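Local coordinates for MSM0271 protein (Mycobacterium smegmatis, PDB 5SUH) that probably serves as a double-ringed trimeric building block of the shell of the mycobacterial RMM microcompartment and may take part in transport across it, at residues I82-R87 with A125-R130; F103-I108 with Q202-A207; I144-T149 with G214-V219; L172-T177 with T228-I233. One frame throughout, in Å; residues are numbered along the deposited sequence.

Contact 1. Residues I82-R87 with A125-R130; sequences IDLALR and AGTGNR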
loop_
_atom_site.group_PDB
_atom_site.type_symbol
_atom_site.label_atom_id
_atom_site.label_comp_id
_atom_site.label_asym_id
_atom_site.label_seq_id
_atom_site.Cartn_x
_atom_site.Cartn_y
_atom_site.Cartn_z
ATOM N N ILE A 82 -16.085 -10.418 -20.460
ATOM C CA ILE A 82 -15.094 -11.461 -20.197
ATOM C C ILE A 82 -15.767 -12.842 -20.201
ATOM O O ILE A 82 -15.229 -13.777 -20.799
ATOM C CB ILE A 82 -14.303 -11.227 -18.849
ATOM C CG1 ILE A 82 -13.194 -12.261 -18.675
ATOM C CG2 ILE A 82 -15.199 -11.283 -17.607
ATOM C CD1 ILE A 82 -12.340 -12.003 -17.457
ATOM N N ASP A 83 -16.971 -12.949 -19.626
ATOM C CA ASP A 83 -17.710 -14.217 -19.649
ATOM C C ASP A 83 -17.991 -14.659 -21.081
ATOM O O ASP A 83 -17.884 -15.847 -21.391
ATOM C CB ASP A 83 -19.034 -14.100 -18.880
ATOM C CG ASP A 83 -19.922 -15.350 -19.015
ATOM O OD1 ASP A 83 -19.578 -16.404 -18.446
ATOM O OD2 ASP A 83 -20.969 -15.272 -19.709
ATOM N N LEU A 84 -18.287 -13.694 -21.956
ATOM C CA LEU A 84 -18.644 -14.005 -23.327
ATOM C C LEU A 84 -17.459 -14.652 -24.011
ATOM O O LEU A 84 -17.607 -15.612 -24.766
ATOM C CB LEU A 84 -19.089 -12.748 -24.089
ATOM C CG LEU A 84 -20.552 -12.324 -23.918
ATOM C CD1 LEU A 84 -20.843 -10.959 -24.547
ATOM C CD2 LEU A 84 -21.470 -13.375 -24.488
ATOM N N ALA A 85 -16.277 -14.141 -23.696
ATOM C CA ALA A 85 -15.056 -14.618 -24.306
ATOM C C ALA A 85 -14.644 -15.971 -23.726
ATOM O O ALA A 85 -14.373 -16.920 -24.469
ATOM C CB ALA A 85 -13.948 -13.603 -24.119
ATOM N N LEU A 86 -14.634 -16.061 -22.398
ATOM C CA LEU A 86 -14.107 -17.231 -21.700
ATOM C C LEU A 86 -14.983 -18.462 -21.960
ATOM O O LEU A 86 -14.518 -19.600 -21.879
ATOM C CB LEU A 86 -14.029 -16.968 -20.195
ATOM C CG LEU A 86 -12.844 -16.151 -19.676
ATOM C CD1 LEU A 86 -12.573 -16.453 -18.221
ATOM C CD2 LEU A 86 -11.567 -16.221 -20.521
ATOM N N ARG A 87 -16.246 -18.253 -22.307
ATOM C CA ARG A 87 -17.107 -19.405 -22.495
ATOM C C ARG A 87 -17.189 -19.851 -23.958
ATOM O O ARG A 87 -17.485 -21.015 -24.233
ATOM C CB ARG A 87 -18.513 -19.083 -21.975
ATOM C CG ARG A 87 -19.364 -20.304 -21.723
ATOM C CD ARG A 87 -20.724 -19.918 -21.208
ATOM N NE ARG A 87 -20.689 -19.285 -19.896
ATOM C CZ ARG A 87 -20.571 -19.939 -18.745
ATOM N NH1 ARG A 87 -20.569 -19.252 -17.611
ATOM N NH2 ARG A 87 -20.433 -21.263 -18.726
ATOM N N ALA A 125 -20.621 -10.236 -31.228
ATOM C CA ALA A 125 -21.946 -10.809 -31.502
ATOM C C ALA A 125 -22.867 -10.703 -30.281
ATOM O O ALA A 125 -24.011 -10.286 -30.396
ATOM C CB ALA A 125 -21.818 -12.259 -31.938
ATOM N N GLY A 126 -22.341 -11.048 -29.112
ATOM C CA GLY A 126 -23.111 -11.029 -27.884
ATOM C C GLY A 126 -23.441 -9.646 -27.342
ATOM O O GLY A 126 -24.209 -9.520 -26.394
ATOM N N THR A 127 -22.843 -8.602 -27.902
ATOM C CA THR A 127 -23.168 -7.245 -27.457
ATOM C C THR A 127 -23.803 -6.435 -28.596
ATOM O O THR A 127 -24.170 -5.271 -28.414
ATOM C CB THR A 127 -21.938 -6.508 -26.918
ATOM O OG1 THR A 127 -20.919 -6.510 -27.924
ATOM C CG2 THR A 127 -21.402 -7.194 -25.688
ATOM N N GLY A 128 -23.947 -7.061 -29.762
ATOM C CA GLY A 128 -24.492 -6.392 -30.931
ATOM C C GLY A 128 -23.587 -5.272 -31.424
ATOM O O GLY A 128 -24.072 -4.237 -31.869
ATOM N N ASN A 129 -22.271 -5.463 -31.325
ATOM C CA ASN A 129 -21.317 -4.453 -31.798
ATOM C C ASN A 129 -20.459 -4.885 -33.008
ATOM O O ASN A 129 -20.373 -6.076 -33.350
ATOM C CB ASN A 129 -20.385 -4.035 -30.657
ATOM C CG ASN A 129 -21.089 -3.220 -29.594
ATOM O OD1 ASN A 129 -21.395 -2.059 -29.797
ATOM N ND2 ASN A 129 -21.285 -3.808 -28.428
ATOM N N ARG A 130 -19.792 -3.909 -33.621
ATOM C CA ARG A 130 -18.793 -4.168 -34.658
ATOM C C ARG A 130 -17.473 -3.485 -34.352
ATOM O O ARG A 130 -17.419 -2.546 -33.550
ATOM C CB ARG A 130 -19.285 -3.695 -36.029
ATOM C CG ARG A 130 -20.650 -4.179 -36.403
ATOM C CD ARG A 130 -21.174 -3.447 -37.602
ATOM N NE ARG A 130 -22.519 -3.924 -37.928
ATOM C CZ ARG A 130 -23.340 -3.388 -38.827
ATOM N NH1 ARG A 130 -23.010 -2.290 -39.481
ATOM N NH2 ARG A 130 -24.523 -3.942 -39.033
#
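No flat group lies between L84 and T127, which meet methyl to methyl; the planar groups stand on the two flanks, the guanidinium and carboxylate of R87 and D83 on one helix and the amide of N129 past the end of the other. L84 CD1 lies 4.0 Å from T127 CG2 and also 4.0 Å from G126 CA, so one methyl reaches both the bare glycine backbone and the threonine side chain. The leucine is extended, with CD1 anti to CA (chi2 172°), and this carries the methyl outward to the last turn of helix 113-127. On T127 the hydroxyl turns aside from the leucine and donates to I123 O. That same OG1 accepts from N129 ND2 at 2.8 Å, nearly straight and in the plane of the amide, while ND2 also bonds to T31 O. A Schellman motif, with G128 at positive phi, closes this end of the helix. On the face of helix 78-88 turned to a second subunit, R87 NH1 and D83 OD1 form a salt bridge of 3.1 Å, using the syn lone pair of the carboxylate, with OD1 tilted 25° out of the guanidinium plane; NH1 continues to D147 O of that subunit. Chemically, the two helices share a small apolar touch near the surface, while the polar groups beside it find partners in or next to their own helix, at T31 or in the second subunit.

Contact 2. Residues F103-I108 with Q202-A207; sequences FGVLEI and QMIGAA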
loop_
_atom_site.group_PDB
_atom_site.type_symbol
_atom_site.label_atom_id
_atom_site.label_comp_id
_atom_site.label_asym_id
_atom_site.label_seq_id
_atom_site.Cartn_x
_atom_site.Cartn_y
_atom_site.Cartn_z
ATOM N N PHE A 103 -14.292 3.683 -16.878
ATOM C CA PHE A 103 -14.269 2.658 -17.928
ATOM C C PHE A 103 -13.874 1.248 -17.473
ATOM O O PHE A 103 -13.209 1.087 -16.445
ATOM C CB PHE A 103 -13.328 3.097 -19.046
ATOM C CG PHE A 103 -13.506 4.531 -19.446
ATOM C CD1 PHE A 103 -14.740 4.988 -19.934
ATOM C CD2 PHE A 103 -12.446 5.433 -19.358
ATOM C CE1 PHE A 103 -14.912 6.326 -20.309
ATOM C CE2 PHE A 103 -12.613 6.766 -19.736
ATOM C CZ PHE A 103 -13.848 7.220 -20.214
ATOM N N GLY A 104 -14.246 0.247 -18.283
ATOM C CA GLY A 104 -13.927 -1.150 -18.024
ATOM C C GLY A 104 -12.927 -1.723 -19.016
ATOM O O GLY A 104 -12.991 -1.455 -20.230
ATOM N N VAL A 105 -11.988 -2.513 -18.494
ATOM C CA VAL A 105 -10.845 -2.975 -19.286
ATOM C C VAL A 105 -10.649 -4.489 -19.213
ATOM O O VAL A 105 -10.787 -5.094 -18.135
ATOM C CB VAL A 105 -9.541 -2.242 -18.818
ATOM C CG1 VAL A 105 -8.308 -2.758 -19.542
ATOM C CG2 VAL A 105 -9.686 -0.740 -19.011
ATOM N N LEU A 106 -10.319 -5.101 -20.347
ATOM C CA LEU A 106 -10.014 -6.544 -20.384
ATOM C C LEU A 106 -8.843 -6.824 -21.322
ATOM O O LEU A 106 -8.737 -6.224 -22.397
ATOM C CB LEU A 106 -11.235 -7.364 -20.825
ATOM C CG LEU A 106 -10.986 -8.815 -21.253
ATOM C CD1 LEU A 106 -10.740 -9.729 -20.041
ATOM C CD2 LEU A 106 -12.111 -9.351 -22.135
ATOM N N GLU A 107 -7.958 -7.723 -20.913
ATOM C CA GLU A 107 -6.970 -8.285 -21.835
ATOM C C GLU A 107 -7.100 -9.808 -21.795
ATOM O O GLU A 107 -7.136 -10.401 -20.720
ATOM C CB GLU A 107 -5.544 -7.846 -21.466
ATOM C CG GLU A 107 -4.447 -8.318 -22.423
ATOM C CD GLU A 107 -3.839 -9.666 -22.028
ATOM O OE1 GLU A 107 -4.321 -10.302 -21.077
ATOM O OE2 GLU A 107 -2.881 -10.108 -22.680
ATOM N N ILE A 108 -7.210 -10.445 -22.955
ATOM C CA ILE A 108 -7.141 -11.907 -23.007
ATOM C C ILE A 108 -6.059 -12.253 -24.024
ATOM O O ILE A 108 -5.778 -11.456 -24.932
ATOM C CB ILE A 108 -8.514 -12.578 -23.370
ATOM C CG1 ILE A 108 -9.015 -12.151 -24.746
ATOM C CG2 ILE A 108 -9.576 -12.272 -22.311
ATOM C CD1 ILE A 108 -10.267 -12.878 -25.182
ATOM N N GLN A 202 1.102 3.373 -19.288
ATOM C CA GLN A 202 -0.141 3.527 -18.526
ATOM C C GLN A 202 -1.331 3.331 -19.470
ATOM O O GLN A 202 -1.606 4.194 -20.307
ATOM C CB GLN A 202 -0.194 4.897 -17.875
ATOM C CG GLN A 202 -1.005 4.960 -16.586
ATOM C CD GLN A 202 -1.187 6.388 -16.073
ATOM O OE1 GLN A 202 -0.232 7.172 -15.994
ATOM N NE2 GLN A 202 -2.413 6.718 -15.689
ATOM N N MET A 203 -2.017 2.195 -19.376
ATOM C CA MET A 203 -3.094 1.917 -20.330
ATOM C C MET A 203 -4.525 2.003 -19.754
ATOM O O MET A 203 -5.487 1.654 -20.429
ATOM C CB MET A 203 -2.862 0.573 -21.004
ATOM C CG MET A 203 -2.961 -0.617 -20.122
ATOM S SD MET A 203 -2.485 -2.063 -21.054
ATOM C CE MET A 203 -0.753 -1.834 -21.077
ATOM N N ILE A 204 -4.648 2.432 -18.500
ATOM C CA ILE A 204 -5.931 2.513 -17.802
ATOM C C ILE A 204 -6.205 3.922 -17.266
ATOM O O ILE A 204 -5.397 4.466 -16.522
ATOM C CB ILE A 204 -5.979 1.557 -16.618
ATOM C CG1 ILE A 204 -5.833 0.116 -17.081
ATOM C CG2 ILE A 204 -7.278 1.729 -15.876
ATOM C CD1 ILE A 204 -5.682 -0.850 -15.919
ATOM N N GLY A 205 -7.351 4.496 -17.617
ATOM C CA GLY A 205 -7.720 5.831 -17.167
ATOM C C GLY A 205 -8.375 6.698 -18.240
ATOM O O GLY A 205 -8.833 6.217 -19.284
ATOM N N ALA A 206 -8.387 8.002 -18.005
ATOM C CA ALA A 206 -8.905 8.920 -19.006
ATOM C C ALA A 206 -7.938 9.062 -20.204
ATOM O O ALA A 206 -8.386 9.305 -21.325
ATOM C CB ALA A 206 -9.171 10.255 -18.389
ATOM N N ALA A 207 -6.634 8.889 -19.977
ATOM C CA ALA A 207 -5.624 9.014 -21.056
ATOM C C ALA A 207 -4.524 7.993 -20.886
ATOM O O ALA A 207 -4.217 7.588 -19.774
ATOM C CB ALA A 207 -5.009 10.426 -21.108
#
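Part of the seam between the two BMC domains of the chain forms where F103, just before strand 104-110, and V105, within it, face G205, A206 and I204 in the turn joining strands 197-202 and 208-214. F103 presents the edge of its ring. Near the ring plane lies the carbonyl oxygen of G205, 3.7 Å from F103 CD2 and almost as close to CE2. The ring hydrogens there, being slightly positive, should suit an oxygen neighbour. A206 CA sits at the same edge, 4.3 Å from F103 CE2. Such a fit depends on the bend of the turn: G205 has backbone angles (phi 139°, psi -162°) at which a CB would press on the carbonyl O of I204, so glycine suits the bend that presents its own carbonyl to the ring. Two residues on, inside the strand, the contact is wholly aliphatic. V105 CG2 approaches I204 CG1 at 4.4 Å, a looser meeting of branches, and L180 touches both V105 and the neighbouring M203. The F103 ring is also engaged by R34 in a cation-pi contact, and F103 N is bonded to E100 OE1. Around the seam, strand 104-110 runs between strands 66-73 and 93-99 of the first sheet, and L106 and I108 pack on helix 78-88. The turn is tied to strand 170-177 of the second sheet through T177, and A206 also packs on R101 of a third subunit.

Contact 3. Residues I144-T149 with G214-V219; sequences IITDIT and GSTDEV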
loop_
_atom_site.group_PDB
_atom_site.type_symbol
_atom_site.label_atom_id
_atom_site.label_comp_id
_atom_site.label_asym_id
_atom_site.label_seq_id
_atom_site.Cartn_x
_atom_site.Cartn_y
_atom_site.Cartn_z
ATOM N N ILE A 144 10.166 14.558 -27.611
ATOM C CA ILE A 144 11.425 13.839 -27.390
ATOM C C ILE A 144 12.361 14.741 -26.585
ATOM O O ILE A 144 12.806 15.764 -27.075
ATOM C CB ILE A 144 12.087 13.414 -28.723
ATOM C CG1 ILE A 144 11.243 12.349 -29.409
ATOM C CG2 ILE A 144 13.497 12.853 -28.503
ATOM C CD1 ILE A 144 11.752 11.961 -30.773
ATOM N N ILE A 145 12.615 14.357 -25.337
ATOM C CA ILE A 145 13.551 15.040 -24.460
ATOM C C ILE A 145 14.917 14.359 -24.613
ATOM O O ILE A 145 15.112 13.216 -24.160
ATOM C CB ILE A 145 13.107 14.978 -22.966
ATOM C CG1 ILE A 145 11.908 15.879 -22.724
ATOM C CG2 ILE A 145 14.246 15.416 -22.018
ATOM C CD1 ILE A 145 10.610 15.195 -22.833
ATOM N N THR A 146 15.860 15.036 -25.250
ATOM C CA THR A 146 17.197 14.457 -25.406
ATOM C C THR A 146 18.089 14.689 -24.184
ATOM O O THR A 146 17.902 15.656 -23.450
ATOM C CB THR A 146 17.908 15.003 -26.642
ATOM O OG1 THR A 146 18.103 16.414 -26.509
ATOM C CG2 THR A 146 17.088 14.710 -27.872
ATOM N N ASP A 147 19.005 13.751 -23.947
ATOM C CA ASP A 147 20.028 13.881 -22.911
ATOM C C ASP A 147 19.407 14.251 -21.553
ATOM O O ASP A 147 19.676 15.321 -20.996
ATOM C CB ASP A 147 21.065 14.932 -23.360
ATOM C CG ASP A 147 22.303 14.979 -22.464
ATOM O OD1 ASP A 147 22.669 13.926 -21.894
ATOM O OD2 ASP A 147 22.931 16.066 -22.346
ATOM N N ILE A 148 18.618 13.338 -20.995
ATOM C CA ILE A 148 17.885 13.636 -19.771
ATOM C C ILE A 148 18.876 13.920 -18.617
ATOM O O ILE A 148 19.912 13.256 -18.478
ATOM C CB ILE A 148 16.885 12.479 -19.416
ATOM C CG1 ILE A 148 15.942 12.889 -18.283
ATOM C CG2 ILE A 148 17.605 11.161 -19.069
ATOM C CD1 ILE A 148 14.821 11.874 -17.987
ATOM N N THR A 149 18.589 14.959 -17.839
ATOM C CA THR A 149 19.464 15.348 -16.727
ATOM C C THR A 149 19.357 14.308 -15.619
ATOM O O THR A 149 18.349 13.598 -15.519
ATOM C CB THR A 149 19.108 16.717 -16.155
ATOM O OG1 THR A 149 17.828 16.647 -15.510
ATOM C CG2 THR A 149 19.046 17.753 -17.243
ATOM N N GLY A 214 16.023 5.520 -24.977
ATOM C CA GLY A 214 16.963 4.952 -25.938
ATOM C C GLY A 214 17.861 6.017 -26.536
ATOM O O GLY A 214 17.888 7.166 -26.031
ATOM N N SER A 215 18.533 5.689 -27.643
ATOM C CA SER A 215 19.308 6.707 -28.366
ATOM C C SER A 215 18.307 7.612 -29.081
ATOM O O SER A 215 17.168 7.190 -29.355
ATOM C CB SER A 215 20.250 6.072 -29.366
ATOM O OG SER A 215 19.523 5.531 -30.462
ATOM N N THR A 216 18.723 8.819 -29.439
ATOM C CA THR A 216 17.782 9.729 -30.093
ATOM C C THR A 216 17.229 9.160 -31.390
ATOM O O THR A 216 16.076 9.448 -31.756
ATOM C CB THR A 216 18.400 11.107 -30.389
ATOM O OG1 THR A 216 18.861 11.673 -29.155
ATOM C CG2 THR A 216 17.348 12.084 -31.056
ATOM N N ASP A 217 17.985 8.286 -32.047
ATOM C CA ASP A 217 17.481 7.722 -33.289
ATOM C C ASP A 217 16.482 6.590 -33.014
ATOM O O ASP A 217 15.431 6.587 -33.631
ATOM C CB ASP A 217 18.645 7.237 -34.146
ATOM C CG ASP A 217 19.453 8.389 -34.687
ATOM O OD1 ASP A 217 18.904 9.528 -34.712
ATOM O OD2 ASP A 217 20.641 8.181 -35.015
ATOM N N GLU A 218 16.728 5.730 -32.018
ATOM C CA GLU A 218 15.737 4.710 -31.616
ATOM C C GLU A 218 14.375 5.355 -31.214
ATOM O O GLU A 218 13.331 4.929 -31.718
ATOM C CB GLU A 218 16.257 3.869 -30.435
ATOM C CG GLU A 218 17.273 2.801 -30.778
ATOM C CD GLU A 218 17.903 2.133 -29.534
ATOM O OE1 GLU A 218 17.980 2.799 -28.458
ATOM O OE2 GLU A 218 18.307 0.935 -29.656
ATOM N N VAL A 219 14.380 6.420 -30.393
ATOM C CA VAL A 219 13.123 6.987 -29.924
ATOM C C VAL A 219 12.418 7.770 -31.031
ATOM O O VAL A 219 11.191 7.879 -31.006
ATOM C CB VAL A 219 13.303 7.907 -28.666
ATOM C CG1 VAL A 219 13.827 7.112 -27.489
ATOM C CG2 VAL A 219 14.197 9.121 -28.934
#
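I144 reaches V219 with both arms of its side chain. From CB, the short branch CG2 stands anti to the backbone N and meets V219 CG2 at 3.8 Å. The long branch passes through CG1, which packs on L172 of the neighbouring strand, and ends in CD1, 4.1 Å from V219 O. The isoleucine thus lies against V219 at a methyl and at its backbone carbonyl. Past the end of the strand, T146 makes a second touch: its CG2 lies 3.7 Å from T216 OG1 and is also near the methyl of T216. T216 OG1 has its polar partner elsewhere, in a hydrogen bond with S170 OG, so the T146 methyl merely lies against that pair. The start of the helix is fixed from within by a capping box. S215 OG accepts from E218 N at 3.2 Å, almost straight (171°), and in return S215 N donates to E218 OE1 at 3.1 Å, meeting it on the anti side and somewhat out of the carboxylate plane. Further on, D147 O takes a hydrogen bond from R87 NH1 of a third subunit. What emerges is the packing of an alpha+beta BMC domain: a helix with a capping box at its first turn, laid largely by aliphatic side chains against strand 138-145, an outer strand of the sheet within this chain, and its neighbour 170-177.

Contact 4. Residues L172-T177 with T228-I233; sequences LVYEMT and TVLSAI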
loop_
_atom_site.group_PDB
_atom_site.type_symbol
_atom_site.label_atom_id
_atom_site.label_comp_id
_atom_site.label_asym_id
_atom_site.label_seq_id
_atom_site.Cartn_x
_atom_site.Cartn_y
_atom_site.Cartn_z
ATOM N N LEU A 172 11.240 9.515 -24.960
ATOM C CA LEU A 172 10.014 9.811 -25.704
ATOM C C LEU A 172 8.786 9.673 -24.817
ATOM O O LEU A 172 8.603 8.637 -24.159
ATOM C CB LEU A 172 9.867 8.876 -26.894
ATOM C CG LEU A 172 8.479 8.763 -27.524
ATOM C CD1 LEU A 172 8.035 10.064 -28.201
ATOM C CD2 LEU A 172 8.472 7.601 -28.498
ATOM N N VAL A 173 7.948 10.704 -24.785
ATOM C CA VAL A 173 6.672 10.582 -24.075
ATOM C C VAL A 173 5.570 10.718 -25.116
ATOM O O VAL A 173 5.687 11.521 -26.050
ATOM C CB VAL A 173 6.482 11.637 -22.923
ATOM C CG1 VAL A 173 7.388 11.330 -21.718
ATOM C CG2 VAL A 173 6.711 13.064 -23.420
ATOM N N TYR A 174 4.518 9.912 -24.971
ATOM C CA TYR A 174 3.414 9.892 -25.931
ATOM C C TYR A 174 2.083 9.688 -25.201
ATOM O O TYR A 174 1.888 8.696 -24.466
ATOM C CB TYR A 174 3.611 8.773 -26.947
ATOM C CG TYR A 174 3.113 9.067 -28.336
ATOM C CD1 TYR A 174 4.000 9.099 -29.412
ATOM C CD2 TYR A 174 1.754 9.283 -28.591
ATOM C CE1 TYR A 174 3.551 9.359 -30.711
ATOM C CE2 TYR A 174 1.304 9.546 -29.878
ATOM C CZ TYR A 174 2.215 9.575 -30.937
ATOM O OH TYR A 174 1.797 9.832 -32.230
ATOM N N GLU A 175 1.168 10.624 -25.401
ATOM C CA GLU A 175 -0.105 10.572 -24.720
ATOM C C GLU A 175 -1.264 10.523 -25.721
ATOM O O GLU A 175 -1.300 11.305 -26.676
ATOM C CB GLU A 175 -0.248 11.780 -23.771
ATOM C CG GLU A 175 -1.470 11.679 -22.843
ATOM C CD GLU A 175 -1.541 12.773 -21.780
ATOM O OE1 GLU A 175 -0.827 13.799 -21.884
ATOM O OE2 GLU A 175 -2.314 12.595 -20.820
ATOM N N MET A 176 -2.242 9.660 -25.444
ATOM C CA MET A 176 -3.393 9.424 -26.333
ATOM C C MET A 176 -4.671 9.111 -25.559
ATOM O O MET A 176 -4.623 8.807 -24.352
ATOM C CB MET A 176 -3.097 8.258 -27.264
ATOM C CG MET A 176 -2.882 6.973 -26.436
ATOM S SD MET A 176 -1.623 5.927 -27.114
ATOM C CE MET A 176 -0.150 6.832 -26.656
ATOM N N THR A 177 -5.804 9.140 -26.260
ATOM C CA THR A 177 -7.050 8.690 -25.660
ATOM C C THR A 177 -7.992 8.103 -26.743
ATOM O O THR A 177 -8.020 8.592 -27.874
ATOM C CB THR A 177 -7.748 9.818 -24.842
ATOM O OG1 THR A 177 -8.813 9.239 -24.097
ATOM C CG2 THR A 177 -8.297 10.979 -25.721
ATOM N N THR A 228 2.057 6.708 -37.317
ATOM C CA THR A 228 1.486 6.071 -38.495
ATOM C C THR A 228 0.458 4.998 -38.086
ATOM O O THR A 228 -0.672 4.973 -38.590
ATOM C CB THR A 228 2.580 5.478 -39.406
ATOM O OG1 THR A 228 3.317 6.546 -40.017
ATOM C CG2 THR A 228 1.957 4.693 -40.514
ATOM N N VAL A 229 0.854 4.132 -37.165
ATOM C CA VAL A 229 -0.022 3.081 -36.663
ATOM C C VAL A 229 -1.352 3.587 -36.119
ATOM O O VAL A 229 -2.420 3.039 -36.465
ATOM C CB VAL A 229 0.668 2.278 -35.559
ATOM C CG1 VAL A 229 -0.316 1.367 -34.840
ATOM C CG2 VAL A 229 1.804 1.511 -36.132
ATOM N N LEU A 230 -1.303 4.641 -35.305
ATOM C CA LEU A 230 -2.535 5.158 -34.710
ATOM C C LEU A 230 -3.443 5.770 -35.802
ATOM O O LEU A 230 -4.670 5.631 -35.748
ATOM C CB LEU A 230 -2.234 6.177 -33.607
ATOM C CG LEU A 230 -1.511 5.672 -32.347
ATOM C CD1 LEU A 230 -1.299 6.764 -31.348
ATOM C CD2 LEU A 230 -2.222 4.506 -31.664
ATOM N N SER A 231 -2.851 6.424 -36.801
ATOM C CA SER A 231 -3.653 7.026 -37.877
ATOM C C SER A 231 -4.355 6.002 -38.726
ATOM O O SER A 231 -5.451 6.248 -39.195
ATOM C CB SER A 231 -2.809 7.900 -38.799
ATOM O OG SER A 231 -2.428 9.074 -38.126
ATOM N N ALA A 232 -3.755 4.827 -38.868
ATOM C CA ALA A 232 -4.296 3.816 -39.764
ATOM C C ALA A 232 -5.503 3.095 -39.158
ATOM O O ALA A 232 -6.223 2.382 -39.847
ATOM C CB ALA A 232 -3.208 2.814 -40.128
ATOM N N ILE A 233 -5.744 3.316 -37.875
ATOM C CA ILE A 233 -6.815 2.627 -37.175
ATOM C C ILE A 233 -8.214 3.226 -37.415
ATOM O O ILE A 233 -8.416 4.438 -37.295
ATOM C CB ILE A 233 -6.509 2.593 -35.678
ATOM C CG1 ILE A 233 -5.274 1.733 -35.424
ATOM C CG2 ILE A 233 -7.695 2.057 -34.876
ATOM C CD1 ILE A 233 -4.848 1.678 -33.940
#
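Y174 OH is held by T227 OG1, in the same helix as L230, and this hydrogen bond ties the far end of the tyrosine to helix 216-232 just before the turn it touches. The ring then lies beside L230: the two side chains come from opposite directions, one from the strand and one from the helix, and Y174 CE2 is 4.1 Å from L230 CD1. That approach is oblique to the ring. M176, two residues on and on the same side of the strand, brings its sulfur to the same methyl, with SD 4.3 Å from L230 CD1. One leucine tip thus serves two strand side chains. With the leucine stretched out (chi2 -179°), its CD1 reaches the sheet; P137, in a loop, also touches the leucine. All three residues are buried, and the contact between them is purely apolar. H142 of strand 138-145 meets the tyrosine ring as well, the planes inclined at about 40°. E175 has other partners, in a salt bridge with R209 and a hydrogen bond to L76 N of a third subunit. Strand 170-177 runs between strands 138-145 and 208-214, and helix 216-232 packs on the sheet, with L172 touching its V219 and R223.

Contact 1 belongs to the first BMC repeat and contacts 3 and 4 to the second, while contact 2 joins the two. Contacts 1 and 3 lie on opposite sides of the chain's centre, their own centres about 42 Å apart. Neighbours touch in a row: I82 and A85 of contact 1 pack on L106 and I108 of contact 2, A206 O of contact 2 probably accepts from T177 OG1 of contact 4, and contacts 4 and 3 share helix 216-232 and adjacent strands. Contact 1 closes along the chain before contacts 3 and 4 open; contact 2 interleaves with all three. The two ends also face other subunits, residues 82-87 of one meeting 145-149 of the next, as suits a closed trimeric ring.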